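Glutathione S-transferase (Burkholderia xenovorans, PDB 2DSA) binds glutathione and reductively dechlorinates polychlorinated biphenyl metabolites, probably acting more generally as a glutathione transferase. Local coordinates at residues Met1-Ser6 with Phe25-Val30; Leu12-Ala17 with Pro67-Tyr72. One frame throughout, in Å; residues are numbered along the deposited sequence.

Contact 1 (Met1-Ser6 with Phe25-Val30); sequences MKLYYS and FELVQV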
ATOM      1  N   MET A   1      12.442   3.243  21.306  1.00 43.14           N
ATOM      2  CA  MET A   1      11.456   3.193  20.204  1.00 42.50           C
ATOM      3  C   MET A   1      10.367   4.216  20.475  1.00 41.89           C
ATOM      4  O   MET A   1       9.791   4.245  21.563  1.00 41.56           O
ATOM      5  CB  MET A   1      10.876   1.781  20.095  1.00 42.64           C
ATOM      6  CG  MET A   1      10.127   1.475  18.803  1.00 42.51           C
ATOM      7  SD  MET A   1      10.021  -0.316  18.517  1.00 43.97           S
ATOM      8  CE  MET A   1      11.620  -0.548  17.757  1.00 43.54           C
ATOM      9  N   LYS A   2      10.117   5.075  19.486  1.00 40.85           N
ATOM     10  CA  LYS A   2       9.059   6.083  19.561  1.00 39.97           C
ATOM     11  C   LYS A   2       8.032   5.883  18.438  1.00 39.11           C
ATOM     12  O   LYS A   2       8.396   5.635  17.282  1.00 38.76           O
ATOM     13  CB  LYS A   2       9.651   7.503  19.490  1.00 40.15           C
ATOM     14  CG  LYS A   2      10.749   7.766  20.536  1.00 40.86           C
ATOM     15  CD  LYS A   2      11.256   9.198  20.502  1.00 41.21           C
ATOM     16  CE  LYS A   2      12.361   9.409  21.553  1.00 42.87           C
ATOM     17  NZ  LYS A   2      12.802  10.833  21.521  1.00 44.58           N
ATOM     18  N   LEU A   3       6.754   5.976  18.785  1.00 37.78           N
ATOM     19  CA  LEU A   3       5.708   6.011  17.775  1.00 36.82           C
ATOM     20  C   LEU A   3       5.018   7.383  17.733  1.00 36.77           C
ATOM     21  O   LEU A   3       4.420   7.833  18.707  1.00 36.28           O
ATOM     22  CB  LEU A   3       4.689   4.884  17.964  1.00 35.81           C
ATOM     23  CG  LEU A   3       3.575   4.907  16.900  1.00 35.21           C
ATOM     24  CD1 LEU A   3       4.122   4.509  15.505  1.00 33.15           C
ATOM     25  CD2 LEU A   3       2.395   4.037  17.308  1.00 31.56           C
ATOM     26  N   TYR A   4       5.134   8.044  16.588  1.00 36.78           N
ATOM     27  CA  TYR A   4       4.442   9.298  16.347  1.00 36.68           C
ATOM     28  C   TYR A   4       3.007   8.988  15.950  1.00 37.54           C
ATOM     29  O   TYR A   4       2.749   8.201  15.023  1.00 36.99           O
ATOM     30  CB  TYR A   4       5.189  10.127  15.300  1.00 36.18           C
ATOM     31  CG  TYR A   4       6.587  10.476  15.758  1.00 35.41           C
ATOM     32  CD1 TYR A   4       7.641   9.571  15.604  1.00 34.04           C
ATOM     33  CD2 TYR A   4       6.849  11.700  16.384  1.00 34.54           C
ATOM     34  CE1 TYR A   4       8.924   9.876  16.055  1.00 34.68           C
ATOM     35  CE2 TYR A   4       8.129  12.026  16.834  1.00 34.79           C
ATOM     36  CZ  TYR A   4       9.157  11.110  16.673  1.00 35.67           C
ATOM     37  OH  TYR A   4      10.405  11.443  17.115  1.00 35.73           O
ATOM     38  N   TYR A   5       2.072   9.586  16.686  1.00 38.15           N
ATOM     39  CA  TYR A   5       0.668   9.263  16.531  1.00 39.35           C
ATOM     40  C   TYR A   5      -0.233  10.483  16.652  1.00 39.59           C
ATOM     41  O   TYR A   5       0.176  11.518  17.168  1.00 39.86           O
ATOM     42  CB  TYR A   5       0.262   8.199  17.557  1.00 39.86           C
ATOM     43  CG  TYR A   5      -0.162   8.743  18.911  1.00 41.49           C
ATOM     44  CD1 TYR A   5      -1.496   8.703  19.313  1.00 42.19           C
ATOM     45  CD2 TYR A   5       0.776   9.287  19.795  1.00 42.01           C
ATOM     46  CE1 TYR A   5      -1.886   9.201  20.554  1.00 43.10           C
ATOM     47  CE2 TYR A   5       0.391   9.784  21.033  1.00 41.23           C
ATOM     48  CZ  TYR A   5      -0.933   9.738  21.402  1.00 41.36           C
ATOM     49  OH  TYR A   5      -1.306  10.226  22.630  1.00 42.98           O
ATOM     50  N   SER A   6      -1.457  10.348  16.153  1.00 40.30           N
ATOM     51  CA  SER A   6      -2.539  11.269  16.488  1.00 41.14           C
ATOM     52  C   SER A   6      -3.724  10.426  16.925  1.00 41.18           C
ATOM     53  O   SER A   6      -4.016   9.405  16.290  1.00 40.93           O
ATOM     54  CB  SER A   6      -2.892  12.180  15.308  1.00 41.76           C
ATOM     55  OG  SER A   6      -3.855  13.168  15.686  1.00 43.87           O
ATOM     56  N   PHE A  25       7.901   1.095  24.208  1.00 41.23           N
ATOM     57  CA  PHE A  25       7.867   2.221  23.294  1.00 40.62           C
ATOM     58  C   PHE A  25       7.310   3.437  23.995  1.00 40.30           C
ATOM     59  O   PHE A  25       6.656   3.322  25.029  1.00 39.98           O
ATOM     60  CB  PHE A  25       7.028   1.905  22.035  1.00 39.97           C
ATOM     61  CG  PHE A  25       5.565   1.684  22.316  1.00 39.57           C
ATOM     62  CD1 PHE A  25       5.106   0.447  22.783  1.00 39.47           C
ATOM     63  CD2 PHE A  25       4.643   2.707  22.108  1.00 38.98           C
ATOM     64  CE1 PHE A  25       3.759   0.239  23.055  1.00 37.99           C
ATOM     65  CE2 PHE A  25       3.292   2.509  22.371  1.00 39.07           C
ATOM     66  CZ  PHE A  25       2.849   1.274  22.837  1.00 39.03           C
ATOM     67  N   GLU A  26       7.551   4.591  23.385  1.00 39.80           N
ATOM     68  CA  GLU A  26       7.090   5.866  23.872  1.00 40.02           C
ATOM     69  C   GLU A  26       6.159   6.469  22.810  1.00 39.36           C
ATOM     70  O   GLU A  26       6.550   6.582  21.655  1.00 38.99           O
ATOM     71  CB  GLU A  26       8.320   6.761  24.102  1.00 39.91           C
ATOM     72  CG  GLU A  26       8.018   8.221  24.405  1.00 41.58           C
ATOM     73  CD  GLU A  26       9.259   9.109  24.442  1.00 41.74           C
ATOM     74  OE1 GLU A  26       9.085  10.353  24.419  1.00 43.36           O
ATOM     75  OE2 GLU A  26      10.395   8.575  24.493  1.00 43.51           O
ATOM     76  N   LEU A  27       4.929   6.815  23.202  1.00 39.13           N
ATOM     77  CA  LEU A  27       4.009   7.547  22.330  1.00 39.43           C
ATOM     78  C   LEU A  27       4.402   9.014  22.254  1.00 39.46           C
ATOM     79  O   LEU A  27       4.645   9.658  23.288  1.00 38.82           O
ATOM     80  CB  LEU A  27       2.565   7.437  22.821  1.00 39.42           C
ATOM     81  CG  LEU A  27       1.881   6.081  22.709  1.00 39.98           C
ATOM     82  CD1 LEU A  27       0.589   6.094  23.504  1.00 40.87           C
ATOM     83  CD2 LEU A  27       1.630   5.741  21.238  1.00 38.03           C
ATOM     84  N   VAL A  28       4.493   9.529  21.032  1.00 39.06           N
ATOM     85  CA  VAL A  28       4.778  10.938  20.820  1.00 39.20           C
ATOM     86  C   VAL A  28       3.646  11.502  19.986  1.00 40.02           C
ATOM     87  O   VAL A  28       3.506  11.175  18.796  1.00 39.87           O
ATOM     88  CB  VAL A  28       6.157  11.202  20.116  1.00 39.05           C
ATOM     89  CG1 VAL A  28       6.373  12.702  19.933  1.00 38.90           C
ATOM     90  CG2 VAL A  28       7.320  10.595  20.899  1.00 39.05           C
ATOM     91  N   GLN A  29       2.829  12.343  20.615  1.00 40.82           N
ATOM     92  CA  GLN A  29       1.666  12.919  19.954  1.00 41.60           C
ATOM     93  C   GLN A  29       2.069  13.969  18.935  1.00 41.94           C
ATOM     94  O   GLN A  29       3.017  14.726  19.142  1.00 42.29           O
ATOM     95  CB  GLN A  29       0.692  13.492  20.982  1.00 41.43           C
ATOM     96  CG  GLN A  29      -0.721  13.678  20.459  1.00 41.72           C
ATOM     97  CD  GLN A  29      -1.693  14.181  21.519  1.00 42.13           C
ATOM     98  OE1 GLN A  29      -1.400  14.164  22.714  1.00 43.91           O
ATOM     99  NE2 GLN A  29      -2.859  14.629  21.077  1.00 43.33           N
ATOM    100  N   VAL A  30       1.349  13.994  17.823  1.00 42.75           N
ATOM    101  CA  VAL A  30       1.616  14.948  16.757  1.00 43.15           C
ATOM    102  C   VAL A  30       0.347  15.763  16.540  1.00 43.88           C
ATOM    103  O   VAL A  30      -0.744  15.195  16.427  1.00 43.89           O
ATOM    104  CB  VAL A  30       2.058  14.231  15.441  1.00 43.05           C
ATOM    105  CG1 VAL A  30       2.220  15.227  14.284  1.00 42.55           C
ATOM    106  CG2 VAL A  30       3.356  13.438  15.663  1.00 42.71           C
TER
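Met1 O accepts the backbone N-H of Glu26 at 2.9 Å, while the CB atoms of Met1 and Phe25 pack against each other. Lys2 runs beside Glu26, both chains extended and pointing the same way. Lys2 CE comes to 3.6 Å from Glu26 OE2, but NZ stays beyond salt-bridge range, so at most a loose electrostatic attraction is likely at this solvent-facing margin. Leu3 uses both of its backbone polar atoms: its N-H goes to Glu26 O, and its O receives the N-H of Val28. This alternation continues through Tyr5 and is the ladder of a parallel pair. Strands 2-5 and 26-31, with helix 12-21 between them in the chain, form the beta-alpha-beta unit that opens the thioredoxin-like domain of glutathione transferases. The side chains of Leu3, Tyr5 and Leu27 lie on the face of the sheet that carries this helix; Lys2, Tyr4, Glu26 and Val28 lie on the other. Tyr4 stands alongside Val28, with its CE2 3.6 Å from Val28 CG1, and Val30 CG2 meets the ring at its edge. The hydroxyl is hydrogen-bonded to Gln56 OE1 on the neighbouring antiparallel strand. Tyr5 has CG between the backbone N and the carbonyl carbon (chi1 87°), which swings the ring across strand 26-31. Leu27 CD2 then sits over one face in a CH-pi contact, 4.3 Å from the Tyr5 ring centroid, and Tyr5 CE2 reaches 3.7 Å from Gln29 CB. The Gln29 amide is turned 36° from the ring plane. Tyr5 O closes the ladder on Val30 N at 2.8 Å, and beyond it the side chain of Ser6 comes to about 5 Å (nearest atoms) from the bound HPX.

Contact 2 (Leu12-Ala17 with Pro67-Tyr72); sequences LSPHIA and PAIVQY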
ATOM      1  N   LEU A  12      -3.055   4.330  15.170  1.00 33.17           N
ATOM      2  CA  LEU A  12      -3.629   3.450  16.169  1.00 32.75           C
ATOM      3  C   LEU A  12      -3.321   1.991  15.813  1.00 32.56           C
ATOM      4  O   LEU A  12      -3.299   1.124  16.688  1.00 33.04           O
ATOM      5  CB  LEU A  12      -5.137   3.710  16.293  1.00 32.57           C
ATOM      6  CG  LEU A  12      -6.009   2.790  17.175  1.00 33.81           C
ATOM      7  CD1 LEU A  12      -5.577   2.760  18.667  1.00 33.05           C
ATOM      8  CD2 LEU A  12      -7.482   3.155  17.036  1.00 32.75           C
ATOM      9  N   SER A  13      -3.078   1.737  14.523  1.00 31.67           N
ATOM     10  CA  SER A  13      -2.727   0.403  14.037  1.00 31.27           C
ATOM     11  C   SER A  13      -1.349  -0.102  14.525  1.00 31.02           C
ATOM     12  O   SER A  13      -1.291  -1.154  15.164  1.00 31.54           O
ATOM     13  CB  SER A  13      -2.848   0.339  12.502  1.00 30.70           C
ATOM     14  OG  SER A  13      -2.361  -0.899  12.011  1.00 30.81           O
ATOM     15  N   PRO A  14      -0.239   0.599  14.191  1.00 31.16           N
ATOM     16  CA  PRO A  14       1.003   0.227  14.883  1.00 31.83           C
ATOM     17  C   PRO A  14       0.933   0.300  16.414  1.00 32.24           C
ATOM     18  O   PRO A  14       1.503  -0.566  17.074  1.00 32.19           O
ATOM     19  CB  PRO A  14       2.058   1.209  14.337  1.00 31.98           C
ATOM     20  CG  PRO A  14       1.339   2.169  13.438  1.00 32.00           C
ATOM     21  CD  PRO A  14      -0.017   1.627  13.149  1.00 31.04           C
ATOM     22  N   HIS A  15       0.242   1.294  16.972  1.00 32.65           N
ATOM     23  CA  HIS A  15       0.030   1.359  18.433  1.00 33.30           C
ATOM     24  C   HIS A  15      -0.483   0.016  18.968  1.00 33.47           C
ATOM     25  O   HIS A  15       0.145  -0.600  19.823  1.00 33.94           O
ATOM     26  CB  HIS A  15      -0.949   2.486  18.788  1.00 33.23           C
ATOM     27  CG  HIS A  15      -1.059   2.766  20.258  1.00 34.96           C
ATOM     28  ND1 HIS A  15      -1.712   3.871  20.752  1.00 35.23           N
ATOM     29  CD2 HIS A  15      -0.589   2.092  21.339  1.00 35.29           C
ATOM     30  CE1 HIS A  15      -1.658   3.859  22.073  1.00 36.71           C
ATOM     31  NE2 HIS A  15      -0.979   2.791  22.453  1.00 35.67           N
ATOM     32  N   ILE A  16      -1.615  -0.451  18.448  1.00 33.81           N
ATOM     33  CA  ILE A  16      -2.158  -1.754  18.849  1.00 33.16           C
ATOM     34  C   ILE A  16      -1.148  -2.882  18.618  1.00 32.78           C
ATOM     35  O   ILE A  16      -1.011  -3.761  19.465  1.00 33.17           O
ATOM     36  CB  ILE A  16      -3.505  -2.067  18.122  1.00 33.20           C
ATOM     37  CG1 ILE A  16      -4.632  -1.165  18.644  1.00 33.22           C
ATOM     38  CG2 ILE A  16      -3.899  -3.538  18.280  1.00 32.42           C
ATOM     39  CD1 ILE A  16      -5.874  -1.079  17.682  1.00 32.65           C
ATOM     40  N   ALA A  17      -0.463  -2.876  17.471  1.00 32.52           N
ATOM     41  CA  ALA A  17       0.515  -3.932  17.152  1.00 32.35           C
ATOM     42  C   ALA A  17       1.656  -3.980  18.176  1.00 32.32           C
ATOM     43  O   ALA A  17       2.046  -5.060  18.631  1.00 31.42           O
ATOM     44  CB  ALA A  17       1.076  -3.776  15.726  1.00 32.17           C
ATOM     45  N   PRO A  67       1.769  -0.271   6.642  1.00 28.88           N
ATOM     46  CA  PRO A  67       2.136  -1.650   6.286  1.00 28.23           C
ATOM     47  C   PRO A  67       3.601  -2.060   6.513  1.00 28.38           C
ATOM     48  O   PRO A  67       3.852  -3.202   6.884  1.00 28.33           O
ATOM     49  CB  PRO A  67       1.731  -1.735   4.804  1.00 28.88           C
ATOM     50  CG  PRO A  67       0.530  -0.816   4.733  1.00 28.10           C
ATOM     51  CD  PRO A  67       1.046   0.382   5.527  1.00 28.92           C
ATOM     52  N   ALA A  68       4.549  -1.151   6.300  1.00 28.47           N
ATOM     53  CA  ALA A  68       5.966  -1.398   6.625  1.00 28.89           C
ATOM     54  C   ALA A  68       6.224  -1.460   8.145  1.00 28.30           C
ATOM     55  O   ALA A  68       6.867  -2.397   8.651  1.00 28.34           O
ATOM     56  CB  ALA A  68       6.847  -0.325   5.981  1.00 28.11           C
ATOM     57  N   ILE A  69       5.710  -0.462   8.860  1.00 28.82           N
ATOM     58  CA  ILE A  69       5.817  -0.403  10.331  1.00 28.16           C
ATOM     59  C   ILE A  69       5.271  -1.655  11.020  1.00 28.50           C
ATOM     60  O   ILE A  69       5.954  -2.235  11.860  1.00 28.36           O
ATOM     61  CB  ILE A  69       5.163   0.866  10.913  1.00 28.34           C
ATOM     62  CG1 ILE A  69       5.964   2.101  10.504  1.00 27.32           C
ATOM     63  CG2 ILE A  69       5.005   0.790  12.482  1.00 27.64           C
ATOM     64  CD1 ILE A  69       5.125   3.400  10.473  1.00 25.22           C
ATOM     65  N   VAL A  70       4.058  -2.074  10.666  1.00 28.53           N
ATOM     66  CA  VAL A  70       3.425  -3.179  11.374  1.00 28.88           C
ATOM     67  C   VAL A  70       4.124  -4.521  11.101  1.00 28.98           C
ATOM     68  O   VAL A  70       4.094  -5.414  11.938  1.00 29.38           O
ATOM     69  CB  VAL A  70       1.845  -3.218  11.218  1.00 29.35           C
ATOM     70  CG1 VAL A  70       1.245  -1.906  11.722  1.00 28.86           C
ATOM     71  CG2 VAL A  70       1.371  -3.514   9.761  1.00 26.74           C
ATOM     72  N   GLN A  71       4.780  -4.635   9.947  1.00 29.26           N
ATOM     73  CA  GLN A  71       5.591  -5.813   9.630  1.00 29.00           C
ATOM     74  C   GLN A  71       6.911  -5.828  10.430  1.00 29.25           C
ATOM     75  O   GLN A  71       7.312  -6.868  10.937  1.00 28.48           O
ATOM     76  CB  GLN A  71       5.864  -5.906   8.120  1.00 28.85           C
ATOM     77  CG  GLN A  71       4.620  -6.302   7.302  1.00 28.06           C
ATOM     78  CD  GLN A  71       4.927  -6.477   5.841  1.00 27.67           C
ATOM     79  OE1 GLN A  71       5.355  -7.558   5.410  1.00 27.41           O
ATOM     80  NE2 GLN A  71       4.747  -5.406   5.060  1.00 27.13           N
ATOM     81  N   TYR A  72       7.576  -4.678  10.517  1.00 29.80           N
ATOM     82  CA  TYR A  72       8.739  -4.548  11.368  1.00 30.71           C
ATOM     83  C   TYR A  72       8.373  -4.967  12.795  1.00 30.60           C
ATOM     84  O   TYR A  72       9.039  -5.825  13.379  1.00 31.10           O
ATOM     85  CB  TYR A  72       9.350  -3.132  11.315  1.00 31.36           C
ATOM     86  CG  TYR A  72      10.479  -2.963  12.330  1.00 32.97           C
ATOM     87  CD1 TYR A  72      10.209  -2.501  13.620  1.00 32.64           C
ATOM     88  CD2 TYR A  72      11.795  -3.315  12.017  1.00 32.37           C
ATOM     89  CE1 TYR A  72      11.206  -2.385  14.574  1.00 33.76           C
ATOM     90  CE2 TYR A  72      12.818  -3.174  12.977  1.00 33.88           C
ATOM     91  CZ  TYR A  72      12.502  -2.720  14.242  1.00 33.13           C
ATOM     92  OH  TYR A  72      13.465  -2.593  15.198  1.00 35.93           O
TER
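Next to Val70, which packs on Pro14, Gln71 OE1 is gripped by two donors, Arg91 NE and Gln95 NE2. The other branch of the amide folds back on its own helix: Gln71 NE2 donates to Pro67 O at 3.0 Å, the acceptor lying in the amide plane but the donor standing above the plane of the carbonyl. Across the interface there is no hydrogen bond, and the contact is mainly apolar. Val70 CG1 makes most of it. Placed beside the backbone N (chi1 -58°), it reaches Ser13 OG at 3.8 Å, Pro14 CD at 4.0 Å and, more loosely, Ala17 CB at 4.4 Å. Ile69 approaches Pro14 from the preceding position along its helix, CG2 lying 3.5 Å from Pro14 CB and near CG of the same pyrrolidine ring. Pro53, which lines the glutathione pocket, packs on both Pro14 and Ile69. The two helical segments run almost exactly parallel, 3° apart, with axes 9.4 Å from each other. As usual in the thioredoxin-like N-terminal domain, helices 12-21 and 66-76 lie side by side on one face of the sheet, with helix 153-163 against Ser13 and Val70 and helix 89-109 against Val70.

Contact 1 is a sheet pairing whose centre lies about 15 Å from the centre of the chain and which is partly open at its margins; contact 2 is a fully buried helix pair, its centre about 7 Å from that of the chain. The first depends on a backbone ladder reinforced by side chains, the second mainly on apolar side chains, without a hydrogen bond across it. Both involve the beta-alpha-beta unit: contact 1 pairs its two strands, and contact 2 packs its helix 12-21 on helix 66-76. They touch directly: His15 CE1 lies 3.5 Å from Leu27 CD1, and Met1 CE rests 3.7 Å from Tyr72 CE1. Helix 12-21 thus meets the sheet on one side and helix 66-76 beside it on the same face.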